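Local coordinates for hypothetical protein PH0250 (Pyrococcus horikoshii, PDB 2EKD) that is of unknown function but probably has a KaiC-like domain and belongs to a family grouped with the P-loop NTPases, at residues L41-F55 / D111-L124. Numbering follows the deposited sequence.
Sequences LPIVVDDILDTYYEF and DYPVINPVLGLHKL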
# COMPACT_ATOMS: atom_id res chain seq x y z
N LEU F 41 -4.07 28.59 -36.78
CA LEU F 41 -5.45 28.15 -36.59
C LEU F 41 -6.08 28.81 -35.36
O LEU F 41 -5.40 29.23 -34.44
CB LEU F 41 -5.43 26.63 -36.36
CG LEU F 41 -4.91 25.85 -37.56
CD1 LEU F 41 -4.79 24.35 -37.26
CD2 LEU F 41 -5.83 25.96 -38.78
N PRO F 42 -7.42 28.90 -35.36
CA PRO F 42 -8.14 29.50 -34.23
C PRO F 42 -7.93 28.66 -32.96
O PRO F 42 -8.02 27.43 -33.00
CB PRO F 42 -9.60 29.47 -34.70
CG PRO F 42 -9.48 29.57 -36.20
CD PRO F 42 -8.33 28.63 -36.48
N ILE F 43 -7.66 29.34 -31.84
CA ILE F 43 -7.45 28.68 -30.56
C ILE F 43 -8.68 28.77 -29.66
O ILE F 43 -9.24 29.85 -29.47
CB ILE F 43 -6.28 29.32 -29.77
CG1 ILE F 43 -4.96 29.16 -30.53
CG2 ILE F 43 -6.20 28.70 -28.38
CD1 ILE F 43 -4.44 27.74 -30.58
N VAL F 44 -9.11 27.64 -29.10
CA VAL F 44 -10.23 27.62 -28.17
C VAL F 44 -9.81 26.80 -26.96
O VAL F 44 -9.47 25.62 -27.07
CB VAL F 44 -11.50 27.00 -28.79
CG1 VAL F 44 -12.60 26.91 -27.74
CG2 VAL F 44 -11.97 27.84 -29.96
N VAL F 45 -9.83 27.44 -25.80
CA VAL F 45 -9.44 26.79 -24.56
C VAL F 45 -10.64 26.36 -23.70
O VAL F 45 -11.58 27.13 -23.49
CB VAL F 45 -8.56 27.75 -23.70
CG1 VAL F 45 -8.21 27.09 -22.37
CG2 VAL F 45 -7.30 28.13 -24.47
N ASP F 46 -10.61 25.12 -23.24
CA ASP F 46 -11.66 24.62 -22.35
C ASP F 46 -11.02 24.75 -20.97
O ASP F 46 -10.11 24.00 -20.62
CB ASP F 46 -12.01 23.17 -22.66
CG ASP F 46 -12.76 23.02 -23.97
OD1 ASP F 46 -13.57 23.91 -24.29
OD2 ASP F 46 -12.54 22.02 -24.69
N ASP F 47 -11.49 25.74 -20.22
CA ASP F 47 -10.95 26.03 -18.90
C ASP F 47 -11.74 25.39 -17.76
O ASP F 47 -12.82 25.85 -17.39
CB ASP F 47 -10.89 27.55 -18.74
CG ASP F 47 -10.37 27.98 -17.39
OD1 ASP F 47 -9.77 27.15 -16.67
OD2 ASP F 47 -10.56 29.17 -17.06
N ILE F 48 -11.19 24.31 -17.22
CA ILE F 48 -11.84 23.60 -16.13
C ILE F 48 -11.34 24.11 -14.78
O ILE F 48 -10.14 24.13 -14.51
CB ILE F 48 -11.58 22.08 -16.20
CG1 ILE F 48 -12.05 21.52 -17.55
CG2 ILE F 48 -12.31 21.38 -15.07
CD1 ILE F 48 -11.58 20.09 -17.83
N LEU F 49 -12.29 24.52 -13.94
CA LEU F 49 -12.01 25.01 -12.60
C LEU F 49 -10.88 26.03 -12.49
O LEU F 49 -9.96 25.87 -11.68
CB LEU F 49 -11.74 23.82 -11.68
CG LEU F 49 -13.00 22.98 -11.44
CD1 LEU F 49 -12.65 21.63 -10.80
CD2 LEU F 49 -13.96 23.78 -10.55
N ASP F 50 -10.96 27.08 -13.30
CA ASP F 50 -9.97 28.17 -13.29
C ASP F 50 -8.51 27.78 -13.48
O ASP F 50 -7.61 28.50 -13.03
CB ASP F 50 -10.09 28.99 -12.00
CG ASP F 50 -11.46 29.65 -11.85
OD1 ASP F 50 -12.04 30.07 -12.87
OD2 ASP F 50 -11.94 29.75 -10.70
N THR F 51 -8.25 26.67 -14.17
CA THR F 51 -6.87 26.26 -14.40
C THR F 51 -6.18 27.21 -15.38
O THR F 51 -4.97 27.43 -15.29
CB THR F 51 -6.82 24.81 -14.93
OG1 THR F 51 -7.48 23.94 -14.00
CG2 THR F 51 -5.37 24.34 -15.11
N TYR F 52 -6.94 27.79 -16.30
CA TYR F 52 -6.36 28.71 -17.28
C TYR F 52 -5.79 29.92 -16.54
O TYR F 52 -4.69 30.39 -16.84
CB TYR F 52 -7.42 29.14 -18.30
CG TYR F 52 -6.86 29.88 -19.50
CD1 TYR F 52 -5.63 29.53 -20.05
CD2 TYR F 52 -7.60 30.88 -20.13
CE1 TYR F 52 -5.15 30.16 -21.19
CE2 TYR F 52 -7.13 31.52 -21.28
CZ TYR F 52 -5.90 31.15 -21.80
OH TYR F 52 -5.44 31.74 -22.96
N TYR F 53 -6.53 30.42 -15.55
CA TYR F 53 -6.07 31.55 -14.75
C TYR F 53 -4.71 31.22 -14.11
O TYR F 53 -3.82 32.07 -14.09
CB TYR F 53 -7.09 31.87 -13.65
CG TYR F 53 -6.57 32.85 -12.61
CD1 TYR F 53 -6.45 34.21 -12.90
CD2 TYR F 53 -6.13 32.40 -11.36
CE1 TYR F 53 -5.91 35.10 -11.97
CE2 TYR F 53 -5.59 33.28 -10.43
CZ TYR F 53 -5.48 34.63 -10.74
OH TYR F 53 -4.88 35.49 -9.84
N GLU F 54 -4.55 30.00 -13.60
CA GLU F 54 -3.29 29.60 -12.96
C GLU F 54 -2.14 29.56 -13.97
O GLU F 54 -1.04 30.02 -13.66
CB GLU F 54 -3.44 28.22 -12.29
CG GLU F 54 -4.66 28.12 -11.37
CD GLU F 54 -4.78 26.77 -10.66
OE1 GLU F 54 -4.42 25.73 -11.26
OE2 GLU F 54 -5.25 26.74 -9.51
N PHE F 55 -2.39 29.03 -15.17
CA PHE F 55 -1.35 28.98 -16.21
C PHE F 55 -0.99 30.40 -16.62
O PHE F 55 0.18 30.75 -16.78
CB PHE F 55 -1.85 28.21 -17.44
CG PHE F 55 -1.64 26.72 -17.37
CD1 PHE F 55 -2.12 25.99 -16.29
CD2 PHE F 55 -0.98 26.05 -18.39
CE1 PHE F 55 -1.95 24.60 -16.24
CE2 PHE F 55 -0.81 24.67 -18.35
CZ PHE F 55 -1.30 23.94 -17.26
N ASP F 111 -15.09 28.89 -37.47
CA ASP F 111 -13.78 28.43 -37.94
C ASP F 111 -13.45 27.00 -37.54
O ASP F 111 -13.47 26.66 -36.36
CB ASP F 111 -12.67 29.34 -37.41
CG ASP F 111 -12.58 30.65 -38.16
OD1 ASP F 111 -13.58 31.40 -38.17
OD2 ASP F 111 -11.51 30.92 -38.74
N TYR F 112 -13.13 26.18 -38.53
CA TYR F 112 -12.76 24.78 -38.31
C TYR F 112 -11.60 24.49 -39.25
O TYR F 112 -11.60 24.93 -40.40
CB TYR F 112 -13.94 23.86 -38.65
CG TYR F 112 -15.14 24.00 -37.73
CD1 TYR F 112 -14.98 24.38 -36.40
CD2 TYR F 112 -16.43 23.75 -38.20
CE1 TYR F 112 -16.08 24.50 -35.55
CE2 TYR F 112 -17.54 23.87 -37.35
CZ TYR F 112 -17.36 24.25 -36.03
OH TYR F 112 -18.44 24.37 -35.19
N PRO F 113 -10.58 23.75 -38.78
CA PRO F 113 -10.41 23.17 -37.44
C PRO F 113 -9.78 24.15 -36.45
O PRO F 113 -9.15 25.13 -36.84
CB PRO F 113 -9.50 21.99 -37.71
CG PRO F 113 -8.56 22.57 -38.71
CD PRO F 113 -9.49 23.30 -39.67
N VAL F 114 -9.94 23.86 -35.16
CA VAL F 114 -9.37 24.72 -34.12
C VAL F 114 -8.44 23.91 -33.22
O VAL F 114 -8.61 22.70 -33.07
CB VAL F 114 -10.47 25.36 -33.22
CG1 VAL F 114 -11.50 26.10 -34.08
CG2 VAL F 114 -11.15 24.30 -32.39
N ILE F 115 -7.43 24.57 -32.66
CA ILE F 115 -6.52 23.91 -31.73
C ILE F 115 -7.27 24.09 -30.42
O ILE F 115 -7.63 25.21 -30.04
CB ILE F 115 -5.15 24.61 -31.69
CG1 ILE F 115 -4.48 24.51 -33.07
CG2 ILE F 115 -4.26 23.97 -30.63
CD1 ILE F 115 -4.38 23.09 -33.61
N ASN F 116 -7.53 22.98 -29.74
CA ASN F 116 -8.33 22.98 -28.52
C ASN F 116 -7.62 22.51 -27.24
O ASN F 116 -7.67 21.33 -26.89
CB ASN F 116 -9.57 22.11 -28.77
CG ASN F 116 -10.55 22.11 -27.62
OD1 ASN F 116 -11.39 21.21 -27.52
ND2 ASN F 116 -10.46 23.11 -26.74
N PRO F 117 -6.94 23.42 -26.54
CA PRO F 117 -6.26 23.02 -25.30
C PRO F 117 -7.29 22.89 -24.19
O PRO F 117 -8.06 23.81 -23.95
CB PRO F 117 -5.29 24.17 -25.04
CG PRO F 117 -5.07 24.76 -26.42
CD PRO F 117 -6.46 24.74 -26.98
N VAL F 118 -7.31 21.74 -23.52
CA VAL F 118 -8.22 21.50 -22.41
C VAL F 118 -7.37 21.45 -21.15
O VAL F 118 -6.48 20.60 -21.03
CB VAL F 118 -8.96 20.16 -22.57
CG1 VAL F 118 -9.92 19.94 -21.41
CG2 VAL F 118 -9.73 20.15 -23.89
N LEU F 119 -7.64 22.35 -20.21
CA LEU F 119 -6.86 22.43 -18.98
C LEU F 119 -7.63 22.08 -17.71
O LEU F 119 -8.82 22.40 -17.58
CB LEU F 119 -6.27 23.84 -18.85
CG LEU F 119 -5.63 24.49 -20.08
CD1 LEU F 119 -5.21 25.92 -19.75
CD2 LEU F 119 -4.43 23.67 -20.55
N GLY F 120 -6.94 21.42 -16.78
CA GLY F 120 -7.53 21.07 -15.50
C GLY F 120 -8.30 19.78 -15.34
O GLY F 120 -8.97 19.61 -14.31
N LEU F 121 -8.22 18.86 -16.30
CA LEU F 121 -8.97 17.60 -16.18
C LEU F 121 -8.66 16.79 -14.91
O LEU F 121 -9.56 16.17 -14.33
CB LEU F 121 -8.72 16.70 -17.40
CG LEU F 121 -9.71 15.53 -17.50
CD1 LEU F 121 -11.05 16.08 -17.94
CD2 LEU F 121 -9.22 14.48 -18.49
N HIS F 122 -7.39 16.76 -14.51
CA HIS F 122 -7.00 16.01 -13.31
C HIS F 122 -7.76 16.46 -12.06
O HIS F 122 -7.93 15.68 -11.12
CB HIS F 122 -5.49 16.14 -13.06
CG HIS F 122 -5.00 17.55 -13.03
ND1 HIS F 122 -4.62 18.23 -14.17
CD2 HIS F 122 -4.84 18.42 -12.00
CE1 HIS F 122 -4.26 19.46 -13.84
NE2 HIS F 122 -4.38 19.60 -12.53
N LYS F 123 -8.22 17.71 -12.04
CA LYS F 123 -8.98 18.21 -10.89
C LYS F 123 -10.33 17.50 -10.77
O LYS F 123 -10.74 17.12 -9.67
CB LYS F 123 -9.19 19.73 -11.00
CG LYS F 123 -7.91 20.54 -10.83
CD LYS F 123 -8.15 22.02 -11.07
CE LYS F 123 -6.85 22.82 -10.96
NZ LYS F 123 -7.06 24.29 -11.09
N LEU F 124 -11.01 17.33 -11.90
CA LEU F 124 -12.31 16.66 -11.91
C LEU F 124 -12.16 15.23 -11.40
O LEU F 124 -13.04 14.69 -10.73
CB LEU F 124 -12.89 16.60 -13.32
CG LEU F 124 -13.30 17.92 -13.97
CD1 LEU F 124 -13.87 17.62 -15.37
CD2 LEU F 124 -14.34 18.61 -13.09
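Strands 44-48 and 114-119 run parallel, their axes 4.8 Å apart at 11°, paired by backbone bonds from Pro42 O to Ile115 N through to Ile48 N and Leu119 O. Pro117 has no N-H to offer Val44 O, and the side chain of Asn116 takes over: its CG lies anti to the backbone N (chi1 -175°), which brings ND2 to 2.7 Å from Val44 O, above the carbonyl plane. The same ND2 bonds weakly to Asp46 OD2, carboxylate and amide planes standing almost perpendicular. On the other face Leu119 CD1 comes within 3.6 Å of Tyr52 CD1 and also lies over a face of the Phe55 ring. The extended Lys123 slides by Leu49 to place NZ 3.0 Å from Thr51 OG1 and 3.0 Å from Glu54 OE1, the latter a salt bridge in which NZ approaches OE1 from above the carboxylate plane. With an alanine here, Glu54 OE1 would probably lose this cation and Thr51 OG1 a donor. Thr51 OG1 also donates to Ile48 O and sits 3.2 Å from Gly120 CA, where a side chain would clash. Flanked by 73-77 and 149-156, the two strands are interior neighbours in the parallel part of a mixed sheet, consistent with a P-loop NTPase-like fold.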